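Local coordinates for gene product PA4716 (Pseudomonas aeruginosa, PDB 1U0K), which is of unknown function but may be an isomerase, possibly an epimerase, of the PhzF family, at residues A[15-20]-A[273-278]; A[129-134]-A[157-162]. One frame throughout, in Å; residues are numbered along the deposited sequence.

Interaction 1: A[15-20]-A[273-278]; sequences ERPLTG and HVQLLA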
ATOM      1  N   GLU A  15      -9.513 -11.359 -14.916  1.00 20.03           N
ATOM      2  CA  GLU A  15     -10.343 -11.423 -16.108  1.00 21.67           C
ATOM      3  C   GLU A  15     -11.275 -10.220 -16.220  1.00 21.41           C
ATOM      4  O   GLU A  15     -11.826  -9.975 -17.287  1.00 22.83           O
ATOM      5  CB  GLU A  15     -11.123 -12.740 -16.155  1.00 22.32           C
ATOM      6  CG  GLU A  15     -10.189 -13.939 -16.139  1.00 26.00           C
ATOM      7  CD  GLU A  15     -10.828 -15.258 -16.523  1.00 30.35           C
ATOM      8  OE1 GLU A  15     -10.450 -16.286 -15.907  1.00 34.16           O
ATOM      9  OE2 GLU A  15     -11.671 -15.287 -17.446  1.00 34.00           O
ATOM     10  N   ARG A  16     -11.441  -9.483 -15.121  1.00 21.15           N
ATOM     11  CA  ARG A  16     -12.153  -8.205 -15.116  1.00 20.75           C
ATOM     12  C   ARG A  16     -11.348  -7.153 -14.352  1.00 19.66           C
ATOM     13  O   ARG A  16     -10.551  -7.492 -13.492  1.00 18.37           O
ATOM     14  CB  ARG A  16     -13.507  -8.355 -14.427  1.00 21.53           C
ATOM     15  CG  ARG A  16     -14.507  -9.201 -15.176  1.00 24.33           C
ATOM     16  CD  ARG A  16     -15.876  -9.203 -14.525  1.00 27.22           C
ATOM     17  NE  ARG A  16     -15.788  -9.511 -13.102  1.00 29.04           N
ATOM     18  CZ  ARG A  16     -15.737 -10.739 -12.592  1.00 30.79           C
ATOM     19  NH1 ARG A  16     -15.778 -11.810 -13.375  1.00 31.35           N
ATOM     20  NH2 ARG A  16     -15.653 -10.897 -11.278  1.00 31.72           N
ATOM     21  N   PRO A  17     -11.561  -5.875 -14.643  1.00 19.21           N
ATOM     22  CA  PRO A  17     -10.883  -4.819 -13.884  1.00 18.83           C
ATOM     23  C   PRO A  17     -11.256  -4.823 -12.405  1.00 18.23           C
ATOM     24  O   PRO A  17     -12.344  -5.279 -12.038  1.00 18.46           O
ATOM     25  CB  PRO A  17     -11.362  -3.527 -14.549  1.00 19.09           C
ATOM     26  CG  PRO A  17     -12.536  -3.897 -15.369  1.00 19.93           C
ATOM     27  CD  PRO A  17     -12.426  -5.330 -15.703  1.00 19.61           C
ATOM     28  N   LEU A  18     -10.365  -4.289 -11.578  1.00 17.79           N
ATOM     29  CA  LEU A  18     -10.552  -4.224 -10.123  1.00 17.57           C
ATOM     30  C   LEU A  18     -10.653  -5.593  -9.461  1.00 17.38           C
ATOM     31  O   LEU A  18     -11.347  -5.766  -8.453  1.00 17.89           O
ATOM     32  CB  LEU A  18     -11.762  -3.352  -9.770  1.00 17.83           C
ATOM     33  CG  LEU A  18     -11.772  -1.981 -10.455  1.00 18.24           C
ATOM     34  CD1 LEU A  18     -13.151  -1.343 -10.383  1.00 19.00           C
ATOM     35  CD2 LEU A  18     -10.745  -1.074  -9.825  1.00 19.15           C
ATOM     36  N   THR A  19      -9.953  -6.565 -10.050  1.00 16.95           N
ATOM     37  CA  THR A  19      -9.740  -7.875  -9.443  1.00 17.07           C
ATOM     38  C   THR A  19      -8.267  -8.246  -9.609  1.00 16.07           C
ATOM     39  O   THR A  19      -7.508  -7.515 -10.234  1.00 16.01           O
ATOM     40  CB  THR A  19     -10.626  -8.957 -10.109  1.00 17.18           C
ATOM     41  OG1 THR A  19     -10.232  -9.158 -11.475  1.00 18.61           O
ATOM     42  CG2 THR A  19     -12.078  -8.525 -10.198  1.00 19.27           C
ATOM     43  N   GLY A  20      -7.867  -9.390  -9.068  1.00 15.19           N
ATOM     44  CA  GLY A  20      -6.501  -9.847  -9.226  1.00 14.67           C
ATOM     45  C   GLY A  20      -5.504  -8.946  -8.526  1.00 13.90           C
ATOM     46  O   GLY A  20      -5.831  -8.248  -7.567  1.00 14.77           O
ATOM     47  N   HIS A 273      -4.567 -13.662 -17.194  1.00 14.09           N
ATOM     48  CA  HIS A 273      -5.208 -12.521 -17.819  1.00 13.99           C
ATOM     49  C   HIS A 273      -4.739 -11.206 -17.187  1.00 13.19           C
ATOM     50  O   HIS A 273      -4.411 -11.153 -15.998  1.00 12.34           O
ATOM     51  CB  HIS A 273      -6.732 -12.657 -17.741  1.00 14.49           C
ATOM     52  CG  HIS A 273      -7.272 -13.785 -18.565  1.00 16.65           C
ATOM     53  ND1 HIS A 273      -7.524 -13.666 -19.914  1.00 21.01           N
ATOM     54  CD2 HIS A 273      -7.596 -15.057 -18.233  1.00 19.19           C
ATOM     55  CE1 HIS A 273      -7.977 -14.819 -20.380  1.00 20.68           C
ATOM     56  NE2 HIS A 273      -8.038 -15.677 -19.378  1.00 20.66           N
ATOM     57  N   VAL A 274      -4.706 -10.161 -18.002  1.00 12.04           N
ATOM     58  CA  VAL A 274      -4.264  -8.840 -17.584  1.00 11.76           C
ATOM     59  C   VAL A 274      -5.233  -7.789 -18.101  1.00 11.26           C
ATOM     60  O   VAL A 274      -5.622  -7.818 -19.259  1.00 11.68           O
ATOM     61  CB  VAL A 274      -2.849  -8.528 -18.118  1.00 11.74           C
ATOM     62  CG1 VAL A 274      -2.402  -7.145 -17.654  1.00 11.46           C
ATOM     63  CG2 VAL A 274      -1.852  -9.610 -17.680  1.00 11.89           C
ATOM     64  N   GLN A 275      -5.622  -6.869 -17.222  1.00 11.41           N
ATOM     65  CA  GLN A 275      -6.457  -5.737 -17.582  1.00 11.84           C
ATOM     66  C   GLN A 275      -5.694  -4.438 -17.385  1.00 11.85           C
ATOM     67  O   GLN A 275      -4.937  -4.309 -16.435  1.00 12.35           O
ATOM     68  CB  GLN A 275      -7.700  -5.698 -16.692  1.00 12.39           C
ATOM     69  CG  GLN A 275      -8.477  -6.997 -16.655  1.00 13.77           C
ATOM     70  CD  GLN A 275      -8.939  -7.465 -18.030  1.00 16.15           C
ATOM     71  OE1 GLN A 275      -9.462  -6.683 -18.825  1.00 19.35           O
ATOM     72  NE2 GLN A 275      -8.745  -8.743 -18.305  1.00 18.47           N
ATOM     73  N   LEU A 276      -5.933  -3.472 -18.262  1.00 11.79           N
ATOM     74  CA  LEU A 276      -5.354  -2.138 -18.149  1.00 12.11           C
ATOM     75  C   LEU A 276      -6.420  -1.190 -17.588  1.00 11.91           C
ATOM     76  O   LEU A 276      -7.513  -1.086 -18.138  1.00 12.56           O
ATOM     77  CB  LEU A 276      -4.868  -1.655 -19.508  1.00 12.52           C
ATOM     78  CG  LEU A 276      -3.490  -2.108 -19.984  1.00 15.07           C
ATOM     79  CD1 LEU A 276      -3.424  -3.610 -20.132  1.00 17.22           C
ATOM     80  CD2 LEU A 276      -3.164  -1.425 -21.303  1.00 17.14           C
ATOM     81  N   LEU A 277      -6.106  -0.526 -16.486  1.00 11.15           N
ATOM     82  CA  LEU A 277      -7.088   0.291 -15.762  1.00 11.44           C
ATOM     83  C   LEU A 277      -6.941   1.798 -15.937  1.00 11.08           C
ATOM     84  O   LEU A 277      -7.953   2.498 -15.983  1.00 11.03           O
ATOM     85  CB  LEU A 277      -7.031  -0.027 -14.269  1.00 11.68           C
ATOM     86  CG  LEU A 277      -7.862  -1.216 -13.791  1.00 15.01           C
ATOM     87  CD1 LEU A 277      -7.469  -2.537 -14.416  1.00 16.79           C
ATOM     88  CD2 LEU A 277      -7.775  -1.289 -12.273  1.00 16.92           C
ATOM     89  N   ALA A 278      -5.712   2.304 -15.978  1.00  9.97           N
ATOM     90  CA  ALA A 278      -5.465   3.746 -16.019  1.00  9.75           C
ATOM     91  C   ALA A 278      -4.120   4.062 -16.630  1.00  9.48           C
ATOM     92  O   ALA A 278      -3.158   3.295 -16.498  1.00  9.65           O
ATOM     93  CB  ALA A 278      -5.531   4.344 -14.622  1.00  9.97           C
TER

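Interaction 2: A[129-134]-A[157-162]; sequences FGATPD and PRVVST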
ATOM      1  N   PHE A 129      15.737 -26.882  -7.002  1.00 23.26           N
ATOM      2  CA  PHE A 129      15.348 -27.413  -5.701  1.00 22.23           C
ATOM      3  C   PHE A 129      16.531 -27.349  -4.756  1.00 21.89           C
ATOM      4  O   PHE A 129      17.590 -27.903  -5.040  1.00 22.14           O
ATOM      5  CB  PHE A 129      14.841 -28.853  -5.840  1.00 22.07           C
ATOM      6  CG  PHE A 129      13.497 -28.947  -6.487  1.00 20.75           C
ATOM      7  CD1 PHE A 129      13.364 -28.779  -7.860  1.00 20.40           C
ATOM      8  CD2 PHE A 129      12.361 -29.168  -5.731  1.00 19.94           C
ATOM      9  CE1 PHE A 129      12.129 -28.848  -8.459  1.00 20.53           C
ATOM     10  CE2 PHE A 129      11.125 -29.236  -6.323  1.00 20.47           C
ATOM     11  CZ  PHE A 129      11.007 -29.072  -7.696  1.00 20.25           C
ATOM     12  N   GLY A 130      16.348 -26.659  -3.636  1.00 21.09           N
ATOM     13  CA  GLY A 130      17.429 -26.350  -2.727  1.00 20.72           C
ATOM     14  C   GLY A 130      17.306 -27.094  -1.415  1.00 20.47           C
ATOM     15  O   GLY A 130      17.024 -28.295  -1.393  1.00 20.13           O
ATOM     16  N   ALA A 131      17.507 -26.371  -0.319  1.00 20.06           N
ATOM     17  CA  ALA A 131      17.602 -26.970   1.001  1.00 19.82           C
ATOM     18  C   ALA A 131      16.315 -27.674   1.395  1.00 19.12           C
ATOM     19  O   ALA A 131      15.224 -27.333   0.943  1.00 18.97           O
ATOM     20  CB  ALA A 131      17.956 -25.915   2.041  1.00 20.07           C
ATOM     21  N   THR A 132      16.483 -28.687   2.237  1.00 18.96           N
ATOM     22  CA  THR A 132      15.391 -29.380   2.888  1.00 18.44           C
ATOM     23  C   THR A 132      15.570 -29.153   4.387  1.00 18.53           C
ATOM     24  O   THR A 132      16.551 -29.622   4.947  1.00 18.71           O
ATOM     25  CB  THR A 132      15.489 -30.887   2.574  1.00 18.61           C
ATOM     26  OG1 THR A 132      15.383 -31.098   1.160  1.00 17.72           O
ATOM     27  CG2 THR A 132      14.314 -31.648   3.146  1.00 17.87           C
ATOM     28  N   PRO A 133      14.665 -28.425   5.040  1.00 19.22           N
ATOM     29  CA  PRO A 133      14.788 -28.233   6.489  1.00 19.56           C
ATOM     30  C   PRO A 133      14.645 -29.546   7.243  1.00 20.21           C
ATOM     31  O   PRO A 133      13.862 -30.411   6.817  1.00 19.77           O
ATOM     32  CB  PRO A 133      13.639 -27.283   6.830  1.00 19.50           C
ATOM     33  CG  PRO A 133      12.705 -27.358   5.707  1.00 19.72           C
ATOM     34  CD  PRO A 133      13.491 -27.720   4.496  1.00 19.50           C
ATOM     35  N   ASP A 134      15.404 -29.689   8.326  1.00 20.74           N
ATOM     36  CA  ASP A 134      15.284 -30.851   9.206  1.00 21.43           C
ATOM     37  C   ASP A 134      13.959 -30.813   9.966  1.00 21.45           C
ATOM     38  O   ASP A 134      13.176 -29.868   9.847  1.00 21.51           O
ATOM     39  CB  ASP A 134      16.516 -31.036  10.118  1.00 21.67           C
ATOM     40  CG  ASP A 134      16.766 -29.868  11.069  1.00 23.00           C
ATOM     41  OD1 ASP A 134      15.833 -29.116  11.398  1.00 24.30           O
ATOM     42  OD2 ASP A 134      17.893 -29.652  11.552  1.00 25.85           O
ATOM     43  N   PRO A 157       8.721 -29.869   3.281  1.00 24.77           N
ATOM     44  CA  PRO A 157       9.048 -28.467   3.034  1.00 23.92           C
ATOM     45  C   PRO A 157      10.363 -28.412   2.280  1.00 23.20           C
ATOM     46  O   PRO A 157      11.292 -29.166   2.586  1.00 22.97           O
ATOM     47  CB  PRO A 157       9.171 -27.880   4.443  1.00 24.07           C
ATOM     48  CG  PRO A 157       8.271 -28.731   5.259  1.00 25.08           C
ATOM     49  CD  PRO A 157       8.481 -30.122   4.713  1.00 25.05           C
ATOM     50  N   ARG A 158      10.421 -27.573   1.254  1.00 21.84           N
ATOM     51  CA  ARG A 158      11.645 -27.391   0.504  1.00 21.48           C
ATOM     52  C   ARG A 158      11.754 -26.006  -0.069  1.00 20.22           C
ATOM     53  O   ARG A 158      10.756 -25.369  -0.343  1.00 19.76           O
ATOM     54  CB  ARG A 158      11.733 -28.403  -0.626  1.00 22.07           C
ATOM     55  CG  ARG A 158      12.305 -29.700  -0.133  1.00 23.49           C
ATOM     56  CD  ARG A 158      12.868 -30.518  -1.172  1.00 24.30           C
ATOM     57  NE  ARG A 158      14.225 -30.159  -1.549  1.00 23.50           N
ATOM     58  CZ  ARG A 158      14.835 -30.740  -2.563  1.00 23.62           C
ATOM     59  NH1 ARG A 158      14.192 -31.665  -3.261  1.00 25.31           N
ATOM     60  NH2 ARG A 158      16.070 -30.422  -2.894  1.00 24.24           N
ATOM     61  N   VAL A 159      12.990 -25.569  -0.238  1.00 19.68           N
ATOM     62  CA  VAL A 159      13.268 -24.301  -0.888  1.00 19.38           C
ATOM     63  C   VAL A 159      13.262 -24.578  -2.384  1.00 19.45           C
ATOM     64  O   VAL A 159      13.990 -25.443  -2.858  1.00 19.37           O
ATOM     65  CB  VAL A 159      14.611 -23.732  -0.443  1.00 19.29           C
ATOM     66  CG1 VAL A 159      14.906 -22.400  -1.160  1.00 19.00           C
ATOM     67  CG2 VAL A 159      14.616 -23.544   1.071  1.00 18.92           C
ATOM     68  N   VAL A 160      12.413 -23.867  -3.119  1.00 18.93           N
ATOM     69  CA  VAL A 160      12.297 -24.028  -4.566  1.00 18.67           C
ATOM     70  C   VAL A 160      12.319 -22.638  -5.193  1.00 19.03           C
ATOM     71  O   VAL A 160      11.746 -21.697  -4.638  1.00 18.78           O
ATOM     72  CB  VAL A 160      11.011 -24.777  -4.959  1.00 18.45           C
ATOM     73  CG1 VAL A 160      11.000 -25.081  -6.447  1.00 18.11           C
ATOM     74  CG2 VAL A 160      10.877 -26.097  -4.159  1.00 18.45           C
ATOM     75  N   SER A 161      12.977 -22.513  -6.344  1.00 19.77           N
ATOM     76  CA  SER A 161      13.278 -21.200  -6.921  1.00 20.19           C
ATOM     77  C   SER A 161      13.298 -21.218  -8.445  1.00 21.17           C
ATOM     78  O   SER A 161      13.836 -22.133  -9.062  1.00 21.02           O
ATOM     79  CB  SER A 161      14.645 -20.737  -6.432  1.00 20.53           C
ATOM     80  OG  SER A 161      14.898 -19.390  -6.802  1.00 21.20           O
ATOM     81  N   THR A 162      12.695 -20.200  -9.047  1.00 21.64           N
ATOM     82  CA  THR A 162      12.928 -19.873 -10.452  1.00 22.38           C
ATOM     83  C   THR A 162      13.597 -18.496 -10.549  1.00 22.97           C
ATOM     84  O   THR A 162      13.522 -17.842 -11.587  1.00 23.71           O
ATOM     85  CB  THR A 162      11.617 -19.884 -11.245  1.00 22.43           C
ATOM     86  OG1 THR A 162      10.644 -19.048 -10.598  1.00 22.46           O
ATOM     87  CG2 THR A 162      10.983 -21.255 -11.252  1.00 22.24           C
TER
HETATM   88  O   HOH W   1      11.832 -30.985   4.940  1.00 26.17           O

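Interaction 1: A[15-20]-A[273-278]
Glu15 lays its aliphatic stem against the imidazole of His273, where the loop connecting the antiparallel strands 6-12 and 21-26 folds over strand 267-282, itself antiparallel to 6-12, in a protein of the PhzF family whose fold is probably that of the diaminopimelate epimerases. The nearest approach is Glu15 CG to His273 CD2, 3.5 Å, and the carboxylate continues obliquely past the ring, the two planes 31° apart. Chi1 (-59°) puts Glu15 CG beside its own backbone N and against the ring; the chain then runs extended. The carboxylate finds its strongest partner outside the two segments: Glu15 OE1 forms a salt bridge with Arg257, while OE2 stays 4.1 Å from His273 NE2. Tyr119 meets the His273 ring edge-to-face.

Gln275, whose CB is directed at the loop, meets it through carbon: CG packs 3.7 Å from Arg16 C, and the bend at chi2 (-58°) brings CD near the Glu15 carbonyl. No hydrogen bond joins the two segments; in the buried amide, NE2 is hydrogen-bonded to Ala14 O and OE1 to Ser116 OG. Within the loop, Thr19 OG1 donates to Arg16 O over 2.6 Å, tying two of its residues together. Leu277, in a classic beta bulge with Ala278 opposite Gln9, finishes the contact with both methyls: CD1 lies 4.0 Å from Pro17 CB, and CD2 reaches Leu18 CD2 at 3.9 Å.

Interaction 2: A[129-134]-A[157-162]
Phe129 sets its CB over one face of the Arg158 guanidinium, 3.4 Å above the plane and offset toward the rim, where the end of strand 117-129 pairs antiparallel with strand 158-161. Ring and guanidinium planes stand 49° apart. Phe129 and Val160 form a non-hydrogen-bonded pair, their side chains together on one side of the sheet; Val160 CG1 sits over the centre of the phenyl ring in a CH-pi contact, 4.2 Å from the centroid, while Val160 CG2 touches Phe129 CD2 and CE2. Helix 222-234 packs on both residues.

Backbone bonds continue past this bridge, although the chain is by then a loop: Gly130 N donates to Val159 O (2.8 Å) and Val159 N to Ala131 O. Arg158 adds a side-chain grip: the bend at chi3 (82°) turns NE towards Gly130, and NH2 bonds to a lone pair of Gly130 O at 2.8 Å, nearly in the guanidinium plane, with a weak second bond from NE. Its NH1 is hydrogen-bonded to Tyr235 OH. Towards helix 135-144, which Asp134 N-caps, Pro133 CG rests 3.8 Å from Pro157 CB, and a water donates to both Pro133 O and Pro157 O, at 2.8 and 3.0 Å.

Overall arrangement
Interactions 1 and 2 lie on opposite sides of the chain's centre, their own centres 33 Å apart and their nearest atoms about 17 Å apart. Along the chain, 129-134 and 157-162 are nested between 15-20 and 273-278, so interaction 1 joins residues from near the two ends of the chain while interaction 2 closes a short excursion through helix 135-144. Strand 117-129 links them: it pairs antiparallel with strand 267-282, which carries interaction 1, and with strand 158-161 of interaction 2. Only interaction 1 reaches the second subunit, where Ala278 continues the pairing onto a strand of that chain. Both lie away from the predicted active-site residue, Glu48.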